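Local coordinates for 2-hydroxychromene-2-carboxylate isomerase (Pseudomonas putida, PDB 2IMD), which catalyses the reversible, glutathione-dependent isomerization of 2-hydroxychromene-2-carboxylate to trans-O-hydroxybenzylidenepyruvate in the naphthalene catabolic pathway, at residues S11-L16 with V65-W70. Residues are numbered along the deposited sequence; the frame is centred on the assembly and turned at random.
With GSH (glutathione), chain D.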
ATOM      1  N   SER A  11      -2.174   7.251  12.945  1.00 13.21           N
ATOM      2  CA  SER A  11      -1.914   6.775  11.552  1.00 12.14           C
ATOM      3  C   SER A  11      -2.102   7.953  10.547  1.00 12.67           C
ATOM      4  O   SER A  11      -3.248   8.423  10.331  1.00 12.94           O
ATOM      5  CB  SER A  11      -2.945   5.679  11.238  1.00 13.05           C
ATOM      6  OG  SER A  11      -2.912   5.395   9.820  1.00 13.30           O
ATOM      7  N   PRO A  12      -1.042   8.330   9.822  1.00 11.89           N
ATOM      8  CA  PRO A  12      -1.192   9.429   8.867  1.00 12.16           C
ATOM      9  C   PRO A  12      -1.980   8.961   7.657  1.00 11.74           C
ATOM     10  O   PRO A  12      -2.680   9.772   6.977  1.00 14.47           O
ATOM     11  CB  PRO A  12       0.250   9.802   8.483  1.00 14.71           C
ATOM     12  CG  PRO A  12       1.048   8.432   8.712  1.00 12.64           C
ATOM     13  CD  PRO A  12       0.351   7.851   9.956  1.00 14.29           C
ATOM     14  N   PHE A  13      -1.931   7.656   7.367  1.00 12.49           N
ATOM     15  CA  PHE A  13      -2.745   7.223   6.209  1.00 11.76           C
ATOM     16  C   PHE A  13      -4.250   7.267   6.573  1.00 11.95           C
ATOM     17  O   PHE A  13      -5.118   7.445   5.694  1.00 12.70           O
ATOM     18  CB  PHE A  13      -2.353   5.825   5.753  1.00 13.47           C
ATOM     19  CG  PHE A  13      -1.018   5.825   5.058  1.00 12.36           C
ATOM     20  CD1 PHE A  13      -0.932   6.282   3.723  1.00 14.60           C
ATOM     21  CD2 PHE A  13       0.118   5.392   5.700  1.00 14.80           C
ATOM     22  CE1 PHE A  13       0.301   6.339   3.057  1.00 15.23           C
ATOM     23  CE2 PHE A  13       1.350   5.393   5.025  1.00 14.96           C
ATOM     24  CZ  PHE A  13       1.438   5.851   3.702  1.00 17.72           C
ATOM     25  N   SER A  14      -4.562   7.072   7.857  1.00 11.71           N
ATOM     26  CA  SER A  14      -5.924   7.304   8.366  1.00 13.27           C
ATOM     27  C   SER A  14      -6.365   8.766   8.326  1.00 14.78           C
ATOM     28  O   SER A  14      -7.541   9.053   8.114  1.00 14.41           O
ATOM     29  CB  SER A  14      -6.058   6.715   9.804  1.00 12.09           C
ATOM     30  OG  SER A  14      -5.862   5.303   9.814  1.00 14.13           O
ATOM     31  N   TYR A  15      -5.421   9.687   8.553  1.00 14.65           N
ATOM     32  CA  TYR A  15      -5.721  11.079   8.450  1.00 13.15           C
ATOM     33  C   TYR A  15      -6.192  11.349   7.014  1.00 13.81           C
ATOM     34  O   TYR A  15      -7.201  12.046   6.773  1.00 15.76           O
ATOM     35  CB  TYR A  15      -4.439  11.871   8.721  1.00 14.71           C
ATOM     36  CG  TYR A  15      -4.480  13.333   8.255  1.00 14.28           C
ATOM     37  CD1 TYR A  15      -5.359  14.241   8.810  1.00 12.92           C
ATOM     38  CD2 TYR A  15      -3.547  13.798   7.332  1.00 13.83           C
ATOM     39  CE1 TYR A  15      -5.332  15.590   8.464  1.00 13.40           C
ATOM     40  CE2 TYR A  15      -3.514  15.157   6.933  1.00 14.85           C
ATOM     41  CZ  TYR A  15      -4.426  16.046   7.506  1.00 16.37           C
ATOM     42  OH  TYR A  15      -4.427  17.413   7.181  1.00 18.31           O
ATOM     43  N   LEU A  16      -5.388  10.831   6.062  1.00 13.43           N
ATOM     44  CA  LEU A  16      -5.760  11.047   4.673  1.00 13.35           C
ATOM     45  C   LEU A  16      -7.131  10.406   4.351  1.00 13.75           C
ATOM     46  O   LEU A  16      -7.973  11.034   3.676  1.00 15.92           O
ATOM     47  CB  LEU A  16      -4.765  10.423   3.706  1.00 14.70           C
ATOM     48  CG  LEU A  16      -3.397  11.124   3.748  1.00 12.71           C
ATOM     49  CD1 LEU A  16      -2.398  10.221   2.977  1.00 12.94           C
ATOM     50  CD2 LEU A  16      -3.445  12.548   3.165  1.00 16.74           C
ATOM     51  N   VAL A  65       7.473  10.982   1.882  1.00 14.34           N
ATOM     52  CA  VAL A  65       7.252  11.540   0.549  1.00 15.28           C
ATOM     53  C   VAL A  65       5.905  11.120   0.004  1.00 15.00           C
ATOM     54  O   VAL A  65       5.118  11.945  -0.557  1.00 14.93           O
ATOM     55  CB  VAL A  65       8.391  11.165  -0.456  1.00 15.00           C
ATOM     56  CG1 VAL A  65       7.993  11.652  -1.828  1.00 18.01           C
ATOM     57  CG2 VAL A  65       9.662  11.799   0.018  1.00 16.84           C
ATOM     58  N   ASP A  66       5.568   9.830   0.150  1.00 13.49           N
ATOM     59  CA  ASP A  66       4.242   9.369  -0.295  1.00 13.99           C
ATOM     60  C   ASP A  66       3.134  10.192   0.383  1.00 12.94           C
ATOM     61  O   ASP A  66       2.196  10.715  -0.263  1.00 14.46           O
ATOM     62  CB  ASP A  66       4.049   7.880   0.072  1.00 14.04           C
ATOM     63  CG  ASP A  66       2.801   7.262  -0.566  1.00 16.34           C
ATOM     64  OD1 ASP A  66       2.444   7.603  -1.736  1.00 13.74           O
ATOM     65  OD2 ASP A  66       2.179   6.404   0.103  1.00 18.02           O
ATOM     66  N   LEU A  67       3.250  10.342   1.689  1.00 12.55           N
ATOM     67  CA  LEU A  67       2.243  11.114   2.448  1.00 13.44           C
ATOM     68  C   LEU A  67       2.124  12.570   1.923  1.00 14.40           C
ATOM     69  O   LEU A  67       1.000  13.075   1.752  1.00 16.18           O
ATOM     70  CB  LEU A  67       2.671  11.140   3.908  1.00 12.80           C
ATOM     71  CG  LEU A  67       2.414   9.743   4.495  1.00 13.22           C
ATOM     72  CD1 LEU A  67       3.062   9.654   5.826  1.00 13.44           C
ATOM     73  CD2 LEU A  67       0.890   9.513   4.691  1.00 12.74           C
ATOM     74  N   GLN A  68       3.262  13.232   1.674  1.00 13.24           N
ATOM     75  CA  GLN A  68       3.165  14.624   1.060  1.00 15.29           C
ATOM     76  C   GLN A  68       2.494  14.631  -0.323  1.00 15.74           C
ATOM     77  O   GLN A  68       1.750  15.564  -0.706  1.00 17.32           O
ATOM     78  CB  GLN A  68       4.525  15.288   1.014  1.00 17.33           C
ATOM     79  CG  GLN A  68       5.078  15.525   2.425  1.00 18.21           C
ATOM     80  CD  GLN A  68       4.152  16.379   3.350  1.00 19.25           C
ATOM     81  OE1 GLN A  68       3.982  16.038   4.555  1.00 20.02           O
ATOM     82  NE2 GLN A  68       3.554  17.463   2.810  1.00 18.03           N
ATOM     83  N   ARG A  69       2.808  13.602  -1.115  1.00 13.33           N
ATOM     84  CA  ARG A  69       2.167  13.548  -2.414  1.00 14.65           C
ATOM     85  C   ARG A  69       0.651  13.469  -2.284  1.00 15.18           C
ATOM     86  O   ARG A  69      -0.090  14.201  -2.990  1.00 15.94           O
ATOM     87  CB  ARG A  69       2.695  12.348  -3.186  1.00 14.12           C
ATOM     88  CG  ARG A  69       4.080  12.526  -3.642  1.00 12.93           C
ATOM     89  CD  ARG A  69       4.712  11.191  -4.150  1.00 12.69           C
ATOM     90  NE  ARG A  69       6.045  11.425  -4.733  1.00 15.04           N
ATOM     91  CZ  ARG A  69       6.967  10.466  -4.834  1.00 19.31           C
ATOM     92  NH1 ARG A  69       6.654   9.202  -4.437  1.00 14.64           N
ATOM     93  NH2 ARG A  69       8.162  10.746  -5.376  1.00 16.48           N
ATOM     94  N   TRP A  70       0.142  12.586  -1.409  1.00 15.13           N
ATOM     95  CA  TRP A  70      -1.288  12.537  -1.223  1.00 15.59           C
ATOM     96  C   TRP A  70      -1.909  13.826  -0.626  1.00 16.45           C
ATOM     97  O   TRP A  70      -3.022  14.244  -1.041  1.00 17.54           O
ATOM     98  CB  TRP A  70      -1.640  11.356  -0.311  1.00 15.85           C
ATOM     99  CG  TRP A  70      -1.478  10.048  -1.005  1.00 16.25           C
ATOM    100  CD1 TRP A  70      -0.367   9.201  -1.004  1.00 14.05           C
ATOM    101  CD2 TRP A  70      -2.483   9.430  -1.817  1.00 16.11           C
ATOM    102  NE1 TRP A  70      -0.668   8.060  -1.792  1.00 15.10           N
ATOM    103  CE2 TRP A  70      -1.929   8.220  -2.333  1.00 15.06           C
ATOM    104  CE3 TRP A  70      -3.770   9.825  -2.260  1.00 15.07           C
ATOM    105  CZ2 TRP A  70      -2.672   7.370  -3.194  1.00 16.21           C
ATOM    106  CZ3 TRP A  70      -4.525   8.933  -3.094  1.00 14.28           C
ATOM    107  CH2 TRP A  70      -3.957   7.752  -3.564  1.00 16.88           C
TER
HETATM  108  N1  GSH D 301      -0.814   1.807   1.181  1.00 13.66           N
HETATM  109  CA1 GSH D 301      -1.546   2.336   2.318  1.00 13.28           C
HETATM  110  C1  GSH D 301      -2.352   3.543   2.214  1.00 14.46           C
HETATM  111  O11 GSH D 301      -3.174   3.919   3.133  1.00 15.38           O
HETATM  112  O12 GSH D 301      -1.974   4.240   1.273  1.00 15.80           O
HETATM  113  CB1 GSH D 301      -0.860   1.985   3.644  1.00 12.94           C
HETATM  114  CG1 GSH D 301      -1.605   2.075   4.968  1.00 13.64           C
HETATM  115  CD1 GSH D 301      -0.718   1.729   6.144  1.00 14.42           C
HETATM  116  OE1 GSH D 301       0.567   1.543   5.972  1.00 15.31           O
HETATM  117  N2  GSH D 301      -1.267   1.615   7.370  1.00 12.98           N
HETATM  118  CA2 GSH D 301      -0.544   1.242   8.566  1.00 13.04           C
HETATM  119  C2  GSH D 301      -0.892  -0.172   8.922  1.00 14.45           C
HETATM  120  O2  GSH D 301      -2.220  -0.566   8.947  1.00 14.52           O
HETATM  121  CB2 GSH D 301      -0.837   2.249   9.691  0.50 16.12           C
HETATM  122  SG2 GSH D 301      -0.452   3.975   9.195  0.50 19.12           S
HETATM  123  N3  GSH D 301       0.095  -1.026   9.199  1.00 16.16           N
HETATM  124  CA3 GSH D 301      -0.322  -2.389   9.399  1.00 17.20           C
HETATM  125  C3  GSH D 301       0.315  -3.272   8.339  1.00 20.74           C
HETATM  126  O31 GSH D 301      -0.055  -4.481   8.321  1.00 20.33           O
HETATM  127  O32 GSH D 301       1.197  -2.843   7.536  1.00 20.81           O
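Phe13 and Leu67 meet through a CH-pi contact: methyl CD2 of Leu67 stands over one face of the Phe13 ring, 3.7 Å from its centroid and 15° off the normal. The opposite face carries CB1 of glutathione, so the ring is sandwiched between a helix and the bound tripeptide. Asp66 comes to the rim, its OD2 lying near the ring plane 3.5 Å from Phe13 CE1. With CG anti to its carbonyl carbon (chi1 -73°), Phe13 reaches across from helix 12-28 toward helix 57-74. Replacing Phe13 by an alanine removes the ring, and would probably leave a gap between Leu67 CD2 and glutathione CB1 and take away the C-H rim beside Asp66 OD2.

Around this sandwich, Leu67 CD1 packs mainly on Pro12, with CG at 3.7 Å, and CD2, besides the ring, touches Leu16 CD1, which itself rests 3.6 Å from Trp70 CB. The local helix axes run nearly parallel, 10° apart and 10.8 Å at closest approach, a separation bridged by side chains alone. Further out, the Asp66 carboxylate forms a salt bridge through OD1 with Arg183 of the second subunit, and Phe185 of that subunit meets the Trp70 ring.

Ser11, which binds glutathione and is probably the nucleophile, occupies the N-cap of helix 12-28, as expected for the active-site turn of a thioredoxin-like fold. Its OG lies 2.9 Å from glutathione SG2 and shares a hydrogen bond with Ser14 OG. The chemistry is thus divided: Ser11 OG meets the glutathione sulfur with Ser14 OG behind it, while the Phe13 ring lies against the gamma-glutamyl arm and Leu67 backs its other face.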